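Side-chain contacts in flavin-dependent monooxygenase, oxygenase subunit HsaA (Mycobacterium tuberculosis, PDB 3AFF), which hydroxylates the steroid intermediate 3-HSA to the catechol 3,4-DHSA during cholesterol catabolism, using reduced flavin and molecular oxygen: residues Tyr250-Ala255 / Asp338-Ala343; Ala287-Ala292 / Ile334-Arg339; Asp325-Thr330 / Ala364-Ala369. All coordinates share one frame; numbering follows the deposited sequence.

Contact 1 of 3, residues Tyr250-Ala255 / Asp338-Ala343; sequences YGAYAA and DRLFEA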
ATOM      1  N   TYR A 250       8.147  33.719  -7.838  1.00 24.32           N
ATOM      2  CA  TYR A 250       7.083  34.696  -7.998  1.00 23.60           C
ATOM      3  C   TYR A 250       7.322  35.536  -9.251  1.00 24.65           C
ATOM      4  O   TYR A 250       6.385  35.722 -10.027  1.00 25.15           O
ATOM      5  CB  TYR A 250       6.958  35.594  -6.756  1.00 21.94           C
ATOM      6  CG  TYR A 250       6.213  35.011  -5.593  1.00 21.65           C
ATOM      7  CD1 TYR A 250       6.879  34.321  -4.604  1.00 16.16           C
ATOM      8  CD2 TYR A 250       4.823  35.196  -5.439  1.00 25.12           C
ATOM      9  CE1 TYR A 250       6.226  33.773  -3.520  1.00 21.26           C
ATOM     10  CE2 TYR A 250       4.153  34.665  -4.321  1.00 23.85           C
ATOM     11  CZ  TYR A 250       4.870  33.947  -3.357  1.00 22.64           C
ATOM     12  OH  TYR A 250       4.266  33.384  -2.219  1.00 21.90           O
ATOM     13  N   GLY A 251       8.578  35.966  -9.502  1.00 23.97           N
ATOM     14  CA  GLY A 251       8.954  36.590 -10.750  1.00 23.69           C
ATOM     15  C   GLY A 251       8.730  35.797 -12.017  1.00 24.96           C
ATOM     16  O   GLY A 251       8.306  36.339 -13.030  1.00 26.38           O
ATOM     17  N   ALA A 252       9.066  34.519 -11.994  1.00 26.12           N
ATOM     18  CA  ALA A 252       8.932  33.673 -13.161  1.00 27.17           C
ATOM     19  C   ALA A 252       7.447  33.570 -13.472  1.00 27.93           C
ATOM     20  O   ALA A 252       7.039  33.653 -14.642  1.00 27.02           O
ATOM     21  CB  ALA A 252       9.489  32.293 -12.854  1.00 25.76           C
ATOM     22  N   TYR A 253       6.649  33.368 -12.423  1.00 28.53           N
ATOM     23  CA  TYR A 253       5.194  33.307 -12.584  1.00 30.34           C
ATOM     24  C   TYR A 253       4.587  34.555 -13.252  1.00 30.70           C
ATOM     25  O   TYR A 253       3.809  34.431 -14.210  1.00 30.89           O
ATOM     26  CB  TYR A 253       4.455  32.984 -11.271  1.00 31.27           C
ATOM     27  CG  TYR A 253       2.979  32.674 -11.471  1.00 34.23           C
ATOM     28  CD1 TYR A 253       2.569  31.428 -11.954  1.00 36.26           C
ATOM     29  CD2 TYR A 253       1.992  33.645 -11.215  1.00 35.59           C
ATOM     30  CE1 TYR A 253       1.205  31.153 -12.185  1.00 38.36           C
ATOM     31  CE2 TYR A 253       0.622  33.393 -11.421  1.00 37.66           C
ATOM     32  CZ  TYR A 253       0.228  32.144 -11.908  1.00 38.78           C
ATOM     33  OH  TYR A 253      -1.127  31.853 -12.099  1.00 40.89           O
ATOM     34  N   ALA A 254       4.922  35.731 -12.739  1.00 30.74           N
ATOM     35  CA  ALA A 254       4.416  36.973 -13.276  1.00 31.97           C
ATOM     36  C   ALA A 254       4.848  37.127 -14.737  1.00 33.23           C
ATOM     37  O   ALA A 254       4.070  37.553 -15.554  1.00 34.58           O
ATOM     38  CB  ALA A 254       4.878  38.116 -12.423  1.00 31.02           C
ATOM     39  N   ALA A 255       6.084  36.749 -15.068  1.00 34.40           N
ATOM     40  CA  ALA A 255       6.616  36.847 -16.407  1.00 34.84           C
ATOM     41  C   ALA A 255       5.897  35.927 -17.389  1.00 35.83           C
ATOM     42  O   ALA A 255       5.794  36.240 -18.565  1.00 35.75           O
ATOM     43  CB  ALA A 255       8.078  36.530 -16.408  1.00 35.12           C
ATOM     44  N   ASP A 338      10.860  25.737 -13.515  1.00 25.75           N
ATOM     45  CA  ASP A 338      11.093  24.830 -14.622  1.00 28.47           C
ATOM     46  C   ASP A 338       9.836  24.553 -15.523  1.00 28.51           C
ATOM     47  O   ASP A 338       9.932  24.677 -16.753  1.00 26.58           O
ATOM     48  CB  ASP A 338      11.690  23.516 -14.125  1.00 28.89           C
ATOM     49  CG  ASP A 338      13.190  23.612 -13.753  1.00 30.24           C
ATOM     50  OD1 ASP A 338      13.875  24.624 -14.066  1.00 30.93           O
ATOM     51  OD2 ASP A 338      13.676  22.602 -13.169  1.00 30.47           O
ATOM     52  N   ARG A 339       8.693  24.200 -14.904  1.00 29.46           N
ATOM     53  CA  ARG A 339       7.407  24.029 -15.645  1.00 30.47           C
ATOM     54  C   ARG A 339       7.077  25.347 -16.345  1.00 29.80           C
ATOM     55  O   ARG A 339       6.841  25.399 -17.540  1.00 30.21           O
ATOM     56  CB  ARG A 339       6.241  23.524 -14.750  1.00 31.22           C
ATOM     57  CG  ARG A 339       6.587  22.208 -13.996  1.00 35.49           C
ATOM     58  CD  ARG A 339       5.390  21.342 -13.407  1.00 35.66           C
ATOM     59  NE  ARG A 339       5.277  21.543 -11.941  1.00 47.15           N
ATOM     60  CZ  ARG A 339       5.847  20.751 -11.029  1.00 46.88           C
ATOM     61  NH1 ARG A 339       5.729  21.046  -9.742  1.00 47.66           N
ATOM     62  NH2 ARG A 339       6.520  19.661 -11.409  1.00 45.37           N
ATOM     63  N   LEU A 340       7.129  26.442 -15.623  1.00 28.11           N
ATOM     64  CA  LEU A 340       6.875  27.693 -16.281  1.00 27.32           C
ATOM     65  C   LEU A 340       7.733  28.008 -17.489  1.00 27.28           C
ATOM     66  O   LEU A 340       7.203  28.532 -18.502  1.00 27.24           O
ATOM     67  CB  LEU A 340       6.933  28.852 -15.293  1.00 26.67           C
ATOM     68  CG  LEU A 340       5.894  28.802 -14.198  1.00 26.79           C
ATOM     69  CD1 LEU A 340       6.239  29.979 -13.268  1.00 29.44           C
ATOM     70  CD2 LEU A 340       4.495  28.922 -14.804  1.00 28.45           C
ATOM     71  N   PHE A 341       9.045  27.794 -17.361  1.00 24.99           N
ATOM     72  CA  PHE A 341      10.017  28.065 -18.420  1.00 25.97           C
ATOM     73  C   PHE A 341       9.692  27.261 -19.686  1.00 26.48           C
ATOM     74  O   PHE A 341       9.922  27.683 -20.817  1.00 27.27           O
ATOM     75  CB  PHE A 341      11.389  27.629 -17.902  1.00 24.46           C
ATOM     76  CG  PHE A 341      12.514  27.913 -18.820  1.00 24.61           C
ATOM     77  CD1 PHE A 341      12.652  29.150 -19.410  1.00 24.09           C
ATOM     78  CD2 PHE A 341      13.471  26.956 -19.059  1.00 23.71           C
ATOM     79  CE1 PHE A 341      13.702  29.413 -20.261  1.00 24.77           C
ATOM     80  CE2 PHE A 341      14.556  27.234 -19.876  1.00 22.56           C
ATOM     81  CZ  PHE A 341      14.656  28.486 -20.497  1.00 24.94           C
ATOM     82  N   GLU A 342       9.186  26.071 -19.462  1.00 27.11           N
ATOM     83  CA  GLU A 342       8.848  25.150 -20.534  1.00 28.62           C
ATOM     84  C   GLU A 342       7.466  25.366 -21.116  1.00 28.67           C
ATOM     85  O   GLU A 342       7.131  24.687 -22.082  1.00 29.16           O
ATOM     86  CB  GLU A 342       8.962  23.699 -20.032  1.00 27.90           C
ATOM     87  CG  GLU A 342      10.339  23.168 -20.289  1.00 30.74           C
ATOM     88  CD  GLU A 342      10.684  21.919 -19.466  1.00 33.20           C
ATOM     89  OE1 GLU A 342       9.806  21.048 -19.247  1.00 32.93           O
ATOM     90  OE2 GLU A 342      11.845  21.835 -19.041  1.00 34.70           O
ATOM     91  N   ALA A 343       6.678  26.275 -20.527  1.00 28.21           N
ATOM     92  CA  ALA A 343       5.308  26.488 -20.955  1.00 28.65           C
ATOM     93  C   ALA A 343       5.051  27.938 -21.267  1.00 27.92           C
ATOM     94  O   ALA A 343       3.941  28.382 -21.169  1.00 28.65           O
ATOM     95  CB  ALA A 343       4.339  26.016 -19.942  1.00 28.28           C
TER

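Contact 2 of 3, residues Ala287-Ala292 / Ile334-Arg339; sequences ASDIDA and IASIDR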
ATOM      1  N   ALA A 287       1.437  27.964  -9.377  1.00 39.49           N
ATOM      2  CA  ALA A 287       1.174  29.123  -8.528  1.00 39.33           C
ATOM      3  C   ALA A 287       0.978  28.778  -7.057  1.00 39.09           C
ATOM      4  O   ALA A 287       1.350  29.559  -6.159  1.00 39.38           O
ATOM      5  CB  ALA A 287      -0.040  29.928  -9.049  1.00 40.39           C
ATOM      6  N   SER A 288       0.365  27.627  -6.802  1.00 37.31           N
ATOM      7  CA  SER A 288       0.052  27.251  -5.449  1.00 35.97           C
ATOM      8  C   SER A 288       1.185  26.509  -4.777  1.00 33.75           C
ATOM      9  O   SER A 288       1.228  26.507  -3.582  1.00 31.78           O
ATOM     10  CB  SER A 288      -1.223  26.419  -5.393  1.00 37.02           C
ATOM     11  OG  SER A 288      -1.051  25.241  -6.157  1.00 42.28           O
ATOM     12  N   ASP A 289       2.087  25.877  -5.551  1.00 32.41           N
ATOM     13  CA  ASP A 289       3.312  25.330  -4.999  1.00 31.72           C
ATOM     14  C   ASP A 289       4.232  26.457  -4.524  1.00 30.12           C
ATOM     15  O   ASP A 289       4.889  26.343  -3.521  1.00 30.71           O
ATOM     16  CB  ASP A 289       4.062  24.473  -6.030  1.00 31.23           C
ATOM     17  CG  ASP A 289       3.401  23.107  -6.262  1.00 36.14           C
ATOM     18  OD1 ASP A 289       2.541  22.677  -5.471  1.00 35.16           O
ATOM     19  OD2 ASP A 289       3.754  22.431  -7.258  1.00 42.73           O
ATOM     20  N   ILE A 290       4.294  27.526  -5.303  1.00 28.81           N
ATOM     21  CA  ILE A 290       5.143  28.679  -5.001  1.00 27.21           C
ATOM     22  C   ILE A 290       4.661  29.347  -3.712  1.00 26.23           C
ATOM     23  O   ILE A 290       5.464  29.619  -2.815  1.00 25.45           O
ATOM     24  CB  ILE A 290       5.153  29.651  -6.203  1.00 26.11           C
ATOM     25  CG1 ILE A 290       5.865  28.979  -7.376  1.00 25.95           C
ATOM     26  CG2 ILE A 290       5.744  30.985  -5.829  1.00 26.38           C
ATOM     27  CD1 ILE A 290       5.952  29.780  -8.679  1.00 25.17           C
ATOM     28  N   ASP A 291       3.357  29.605  -3.617  1.00 26.10           N
ATOM     29  CA  ASP A 291       2.820  30.203  -2.392  0.50 26.37           C
ATOM     30  C   ASP A 291       2.932  29.254  -1.206  1.00 25.32           C
ATOM     31  O   ASP A 291       3.186  29.717  -0.096  1.00 26.11           O
ATOM     32  CB  ASP A 291       1.401  30.767  -2.557  0.50 27.04           C
ATOM     33  CG  ASP A 291       1.195  32.109  -1.781  0.50 31.19           C
ATOM     34  OD1 ASP A 291       1.746  33.163  -2.191  0.50 31.36           O
ATOM     35  OD2 ASP A 291       0.467  32.113  -0.748  0.50 36.30           O
ATOM     36  N   ALA A 292       2.793  27.933  -1.408  1.00 25.04           N
ATOM     37  CA  ALA A 292       3.003  26.966  -0.300  1.00 24.37           C
ATOM     38  C   ALA A 292       4.483  26.950   0.170  1.00 23.12           C
ATOM     39  O   ALA A 292       4.734  26.837   1.360  1.00 23.80           O
ATOM     40  CB  ALA A 292       2.535  25.530  -0.662  1.00 24.17           C
ATOM     41  N   ILE A 334      11.851  25.967  -7.582  1.00 25.19           N
ATOM     42  CA  ILE A 334      12.615  25.795  -8.780  1.00 25.21           C
ATOM     43  C   ILE A 334      11.815  24.852  -9.739  1.00 25.64           C
ATOM     44  O   ILE A 334      11.779  25.066 -10.970  1.00 24.85           O
ATOM     45  CB  ILE A 334      14.072  25.225  -8.520  1.00 27.24           C
ATOM     46  CG1 ILE A 334      15.155  26.308  -8.626  1.00 30.26           C
ATOM     47  CG2 ILE A 334      14.526  24.326  -9.591  1.00 26.25           C
ATOM     48  CD1 ILE A 334      15.619  26.803  -7.248  1.00 35.90           C
ATOM     49  N   ALA A 335      11.202  23.819  -9.195  1.00 24.55           N
ATOM     50  CA  ALA A 335      10.416  22.871 -10.049  1.00 25.55           C
ATOM     51  C   ALA A 335       9.347  23.645 -10.876  1.00 24.85           C
ATOM     52  O   ALA A 335       9.247  23.487 -12.075  1.00 26.27           O
ATOM     53  CB  ALA A 335       9.748  21.871  -9.179  1.00 24.54           C
ATOM     54  N   SER A 336       8.568  24.483 -10.183  1.00 25.91           N
ATOM     55  CA  SER A 336       7.607  25.404 -10.765  1.00 25.12           C
ATOM     56  C   SER A 336       8.234  26.359 -11.761  1.00 25.04           C
ATOM     57  O   SER A 336       7.672  26.600 -12.784  1.00 24.66           O
ATOM     58  CB  SER A 336       6.975  26.223  -9.653  1.00 25.20           C
ATOM     59  OG  SER A 336       6.178  25.418  -8.821  1.00 26.78           O
ATOM     60  N   ILE A 337       9.371  26.967 -11.443  1.00 24.95           N
ATOM     61  CA  ILE A 337      10.075  27.778 -12.438  1.00 25.56           C
ATOM     62  C   ILE A 337      10.413  26.969 -13.696  1.00 26.06           C
ATOM     63  O   ILE A 337      10.281  27.466 -14.822  1.00 26.92           O
ATOM     64  CB  ILE A 337      11.370  28.425 -11.862  1.00 26.42           C
ATOM     65  CG1 ILE A 337      11.017  29.399 -10.756  1.00 24.36           C
ATOM     66  CG2 ILE A 337      12.133  29.115 -12.946  1.00 25.90           C
ATOM     67  CD1 ILE A 337      12.231  29.983 -10.034  1.00 25.45           C
ATOM     68  N   ASP A 338      10.860  25.737 -13.515  1.00 25.75           N
ATOM     69  CA  ASP A 338      11.093  24.830 -14.622  1.00 28.47           C
ATOM     70  C   ASP A 338       9.836  24.553 -15.523  1.00 28.51           C
ATOM     71  O   ASP A 338       9.932  24.677 -16.753  1.00 26.58           O
ATOM     72  CB  ASP A 338      11.690  23.516 -14.125  1.00 28.89           C
ATOM     73  CG  ASP A 338      13.190  23.612 -13.753  1.00 30.24           C
ATOM     74  OD1 ASP A 338      13.875  24.624 -14.066  1.00 30.93           O
ATOM     75  OD2 ASP A 338      13.676  22.602 -13.169  1.00 30.47           O
ATOM     76  N   ARG A 339       8.693  24.200 -14.904  1.00 29.46           N
ATOM     77  CA  ARG A 339       7.407  24.029 -15.645  1.00 30.47           C
ATOM     78  C   ARG A 339       7.077  25.347 -16.345  1.00 29.80           C
ATOM     79  O   ARG A 339       6.841  25.399 -17.540  1.00 30.21           O
ATOM     80  CB  ARG A 339       6.241  23.524 -14.750  1.00 31.22           C
ATOM     81  CG  ARG A 339       6.587  22.208 -13.996  1.00 35.49           C
ATOM     82  CD  ARG A 339       5.390  21.342 -13.407  1.00 35.66           C
ATOM     83  NE  ARG A 339       5.277  21.543 -11.941  1.00 47.15           N
ATOM     84  CZ  ARG A 339       5.847  20.751 -11.029  1.00 46.88           C
ATOM     85  NH1 ARG A 339       5.729  21.046  -9.742  1.00 47.66           N
ATOM     86  NH2 ARG A 339       6.520  19.661 -11.409  1.00 45.37           N
TER
HETATM   87  O   HOH W   1       4.440  23.262  -9.894  1.00 46.10           O

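Contact 3 of 3, residues Asp325-Thr330 / Ala364-Ala369; sequences DQVRAT and AGRVHA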
ATOM      1  N   ASP A 325      13.111  22.342   5.695  1.00 24.29           N
ATOM      2  CA  ASP A 325      12.291  23.182   4.834  1.00 23.35           C
ATOM      3  C   ASP A 325      13.046  24.061   3.854  1.00 23.19           C
ATOM      4  O   ASP A 325      12.453  24.480   2.855  1.00 23.57           O
ATOM      5  CB  ASP A 325      11.254  23.997   5.650  1.00 24.36           C
ATOM      6  CG  ASP A 325      10.153  23.119   6.245  1.00 25.29           C
ATOM      7  OD1 ASP A 325      10.077  21.923   5.863  1.00 28.08           O
ATOM      8  OD2 ASP A 325       9.372  23.605   7.092  1.00 25.13           O
ATOM      9  N   GLN A 326      14.335  24.353   4.085  1.00 22.89           N
ATOM     10  CA  GLN A 326      15.093  25.142   3.092  1.00 22.04           C
ATOM     11  C   GLN A 326      15.120  24.449   1.737  1.00 22.46           C
ATOM     12  O   GLN A 326      14.776  25.049   0.743  1.00 22.60           O
ATOM     13  CB  GLN A 326      16.552  25.407   3.550  1.00 22.22           C
ATOM     14  CG  GLN A 326      16.640  26.070   4.953  1.00 19.34           C
ATOM     15  CD  GLN A 326      16.203  27.527   5.002  1.00 20.45           C
ATOM     16  OE1 GLN A 326      15.923  28.082   6.109  1.00 22.75           O
ATOM     17  NE2 GLN A 326      16.169  28.171   3.851  1.00 16.54           N
ATOM     18  N   VAL A 327      15.543  23.191   1.679  1.00 24.07           N
ATOM     19  CA  VAL A 327      15.442  22.447   0.415  1.00 26.70           C
ATOM     20  C   VAL A 327      14.026  22.229  -0.101  1.00 25.44           C
ATOM     21  O   VAL A 327      13.836  22.256  -1.303  1.00 25.61           O
ATOM     22  CB  VAL A 327      16.231  21.075   0.371  1.00 27.29           C
ATOM     23  CG1 VAL A 327      17.689  21.342   0.624  1.00 29.62           C
ATOM     24  CG2 VAL A 327      15.701  20.145   1.382  1.00 29.39           C
ATOM     25  N   ARG A 328      13.043  22.020   0.770  1.00 25.49           N
ATOM     26  CA  ARG A 328      11.695  21.779   0.260  1.00 26.94           C
ATOM     27  C   ARG A 328      11.182  23.048  -0.450  1.00 27.03           C
ATOM     28  O   ARG A 328      10.676  22.972  -1.565  1.00 25.73           O
ATOM     29  CB  ARG A 328      10.740  21.374   1.374  1.00 28.77           C
ATOM     30  CG  ARG A 328      11.223  20.150   2.176  1.00 30.06           C
ATOM     31  CD  ARG A 328      10.090  19.402   2.924  1.00 32.48           C
ATOM     32  NE  ARG A 328      10.629  18.136   3.494  1.00 41.36           N
ATOM     33  CZ  ARG A 328      10.171  17.537   4.610  1.00 48.30           C
ATOM     34  NH1 ARG A 328       9.148  18.068   5.275  1.00 52.65           N
ATOM     35  NH2 ARG A 328      10.720  16.408   5.079  1.00 47.76           N
ATOM     36  N   ALA A 329      11.346  24.211   0.186  1.00 26.11           N
ATOM     37  CA  ALA A 329      10.861  25.456  -0.380  1.00 26.72           C
ATOM     38  C   ALA A 329      11.523  25.783  -1.701  1.00 26.72           C
ATOM     39  O   ALA A 329      10.861  26.085  -2.685  1.00 27.72           O
ATOM     40  CB  ALA A 329      11.066  26.582   0.588  1.00 26.79           C
ATOM     41  N   THR A 330      12.842  25.715  -1.715  1.00 26.57           N
ATOM     42  CA  THR A 330      13.609  26.101  -2.833  1.00 27.02           C
ATOM     43  C   THR A 330      13.428  25.055  -3.955  1.00 27.14           C
ATOM     44  O   THR A 330      13.312  25.412  -5.130  1.00 27.05           O
ATOM     45  CB  THR A 330      15.076  26.330  -2.370  1.00 28.08           C
ATOM     46  OG1 THR A 330      15.179  27.515  -1.545  1.00 28.92           O
ATOM     47  CG2 THR A 330      15.974  26.551  -3.545  1.00 33.60           C
ATOM     48  N   ALA A 364      21.118  29.291 -10.421  1.00 22.00           N
ATOM     49  CA  ALA A 364      22.412  29.763  -9.926  1.00 23.36           C
ATOM     50  C   ALA A 364      22.348  29.813  -8.408  1.00 23.89           C
ATOM     51  O   ALA A 364      23.287  29.368  -7.714  1.00 26.52           O
ATOM     52  CB  ALA A 364      22.735  31.166 -10.497  1.00 22.82           C
ATOM     53  N   GLY A 365      21.250  30.334  -7.872  1.00 22.57           N
ATOM     54  CA  GLY A 365      21.043  30.338  -6.404  1.00 20.82           C
ATOM     55  C   GLY A 365      21.141  28.955  -5.794  1.00 22.19           C
ATOM     56  O   GLY A 365      21.746  28.756  -4.763  1.00 20.01           O
ATOM     57  N   ARG A 366      20.411  28.012  -6.390  1.00 22.06           N
ATOM     58  CA  ARG A 366      20.413  26.625  -6.001  1.00 22.67           C
ATOM     59  C   ARG A 366      21.810  25.990  -6.008  1.00 21.97           C
ATOM     60  O   ARG A 366      22.114  25.208  -5.107  1.00 21.70           O
ATOM     61  CB  ARG A 366      19.427  25.836  -6.878  1.00 21.95           C
ATOM     62  CG  ARG A 366      19.196  24.371  -6.496  1.00 26.21           C
ATOM     63  CD  ARG A 366      18.776  24.006  -5.037  1.00 36.64           C
ATOM     64  NE  ARG A 366      19.459  22.735  -4.696  1.00 41.36           N
ATOM     65  CZ  ARG A 366      19.773  22.285  -3.463  1.00 48.40           C
ATOM     66  NH1 ARG A 366      20.429  21.118  -3.315  1.00 44.69           N
ATOM     67  NH2 ARG A 366      19.435  22.970  -2.360  1.00 51.95           N
ATOM     68  N   VAL A 367      22.616  26.277  -7.015  1.00 22.55           N
ATOM     69  CA  VAL A 367      24.009  25.801  -6.988  1.00 23.74           C
ATOM     70  C   VAL A 367      24.776  26.345  -5.776  1.00 23.78           C
ATOM     71  O   VAL A 367      25.528  25.598  -5.141  1.00 25.22           O
ATOM     72  CB  VAL A 367      24.868  25.773  -8.347  1.00 24.59           C
ATOM     73  CG1 VAL A 367      24.085  25.910  -9.664  1.00 24.21           C
ATOM     74  CG2 VAL A 367      26.232  26.523  -8.292  1.00 22.43           C
ATOM     75  N   HIS A 368      24.587  27.624  -5.457  1.00 22.21           N
ATOM     76  CA  HIS A 368      25.186  28.182  -4.245  1.00 23.13           C
ATOM     77  C   HIS A 368      24.737  27.435  -2.979  1.00 22.29           C
ATOM     78  O   HIS A 368      25.569  26.956  -2.218  1.00 24.08           O
ATOM     79  CB  HIS A 368      24.922  29.680  -4.106  1.00 21.91           C
ATOM     80  CG  HIS A 368      25.719  30.310  -2.998  1.00 23.74           C
ATOM     81  ND1 HIS A 368      25.136  30.971  -1.935  1.00 28.31           N
ATOM     82  CD2 HIS A 368      27.059  30.346  -2.768  1.00 24.99           C
ATOM     83  CE1 HIS A 368      26.079  31.421  -1.122  1.00 23.16           C
ATOM     84  NE2 HIS A 368      27.254  31.044  -1.601  1.00 25.27           N
ATOM     85  N   ALA A 369      23.414  27.299  -2.780  1.00 21.75           N
ATOM     86  CA  ALA A 369      22.820  26.526  -1.676  1.00 20.54           C
ATOM     87  C   ALA A 369      23.324  25.089  -1.643  1.00 21.80           C
ATOM     88  O   ALA A 369      23.650  24.558  -0.566  1.00 19.31           O
ATOM     89  CB  ALA A 369      21.228  26.548  -1.760  1.00 21.05           C
TER

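Contact 1 of 3, residues Tyr250-Ala255 / Asp338-Ala343
Tyr253 and Leu340 mark the closest approach of the two backbones, their CA atoms 6.9 Å apart, where helix 233-259 runs beside helix 316-342 near residue 340. The contact rests on one branch of Leu340. With its CG anti to the carbonyl carbon (chi1 -63°) and the chain extended beyond it (chi2 175°), the leucine delivers CD1 straight onto the neighbouring helix. Leu340 CD1 comes 3.5 Å from Tyr253 N and 3.6 Å from Tyr253 CA, so it rests against the backbone itself. Ala252 allows this: its short side chain points toward the leucine and stops with Ala252 CB 4.0 Å from Leu340 CD1. Tyr253 CB is equally near, and the methyl lies at the edge of the tyrosine ring, near its plane. The ring itself swings off to pack on Ala287 of helix 286-309, while Ala252 also touches Ile355 and Phe358 of helix 354-370. These four helices belong to the helical C-terminal domain of the acyl-CoA dehydrogenase fold. Between the two segments the side-chain contacts are apolar and the leucine methyl also lies on the peptide backbone, which implies cohesion through van der Waals contact and exclusion of water, with no directional bond.

Contact 2 of 3, residues Ala287-Ala292 / Ile334-Arg339
A water molecule is gripped by Asp289, Ser336 and Arg339, joining two antiparallel neighbours of the helical bundle that forms the C-terminal domain of the acyl-CoA dehydrogenase fold. The water donates to Asp289 OD2 at 2.8 Å and accepts from Arg339 NH1 at 2.6 Å, lying in the guanidinium plane at its edge. A third bond, 3.0 Å long, ties it to Ser336 OG, which also hydrogen-bonds to Arg332 O one turn earlier on its own helix. The short segments run at 157° to each other with their axes 9.2 Å apart, close enough for Ser336 to meet Ile290 directly, with the water beside them.

The direct ion pair is weaker than the bridged one. Arg339 NH1 makes only a weak hydrogen bond to Asp289 OD2 at 3.5 Å, with OD2 near the guanidinium plane and the carboxylate plane turned 70° from it, so the two groups do not form the flat, two-bond pairing of a bidentate salt bridge. Arginine suits this exposed place because its chain, bent at chi3 (-103°), can fold back over its own helix to bring NH1 to the water. The water thus probably carries much of the link between the opposite charges. On the buried side serine serves twice, its hydroxyl facing the water and its carbon facing an isoleucine. Ile290, which also packs on Ala249 and Tyr250 of helix 233-259, lays its CG1-CD1 arm against that carbon, with Ile290 CG1 3.7 Å and CD1 3.8 Å from Ser336 CB.

Contact 3 of 3, residues Asp325-Thr330 / Ala364-Ala369
Arg366 reaches from helix 354-370 toward Val327 and Thr330, which stand one turn apart on helix 316-342. The first bond of its side chain runs across, not at, that helix; the bends farther along the chain bring the group over. CG is anti to the backbone N (chi1 -174°), then the chain kinks at chi2 (53°) and again at chi3, carrying the CD and guanidinium end to the neighbour. Two different parts of the arginine do the touching. Arg366 CD meets Thr330 CG2 at 4.1 Å, carbon against carbon, while Arg366 NH2 ends 3.8 Å from Val327 CG1, approaching obliquely. A long, jointed side chain suits such a span, since the nearest CA atoms, of Thr330 and Arg366, are 7.5 Å apart.

Threonine fits because its two branches can be put to different uses. With OG1 beside the backbone N (chi1 -70°), the Thr330 OG1 hydroxyl makes a weak 3.4 Å bond back to Gln326 O on its own helix and shares a further weak bond with Ser242 OG; the methyl is left to face the arginine. Only that methyl-methylene touch is apolar on both sides. Valine, at an exposed position, lays a methyl against the guanidinium nitrogen in van der Waals contact and offers it no acceptor. The arginine's NE instead forms a long, weak ion pair with Glu342 of the second subunit.

Helix 233-259 packs against both segments, Ile245 on Thr330 and Ile241 on His368 and Ala369. The imidazole of His368, probably part of the FMN site together with Ala369, stacks on Trp141 of strand 132-142, linking this end of the bundle to the beta sheet.

Following the chain from its N terminus, helix 233-259 leads into helix 286-309, then 316-342, then 354-370, and all three contacts use helix 316-342 as one partner. Contact 1 closes the longest loop, 82 residues, from the first of these helices to Leu340 on the third. Contact 2 also finishes on residues 334-339 of helix 316-342, sharing Asp338 and Arg339, and closes 41 residues within that span. The two touch through Tyr250 and Asp291, and through Tyr253 and Ala287. Contact 3 crosses both in sequence, closing 33 residues to helix 354-370; Ile334 packing on Arg366 joins it to contact 2, whereas the centres of contacts 1 and 3 are about 17 Å apart.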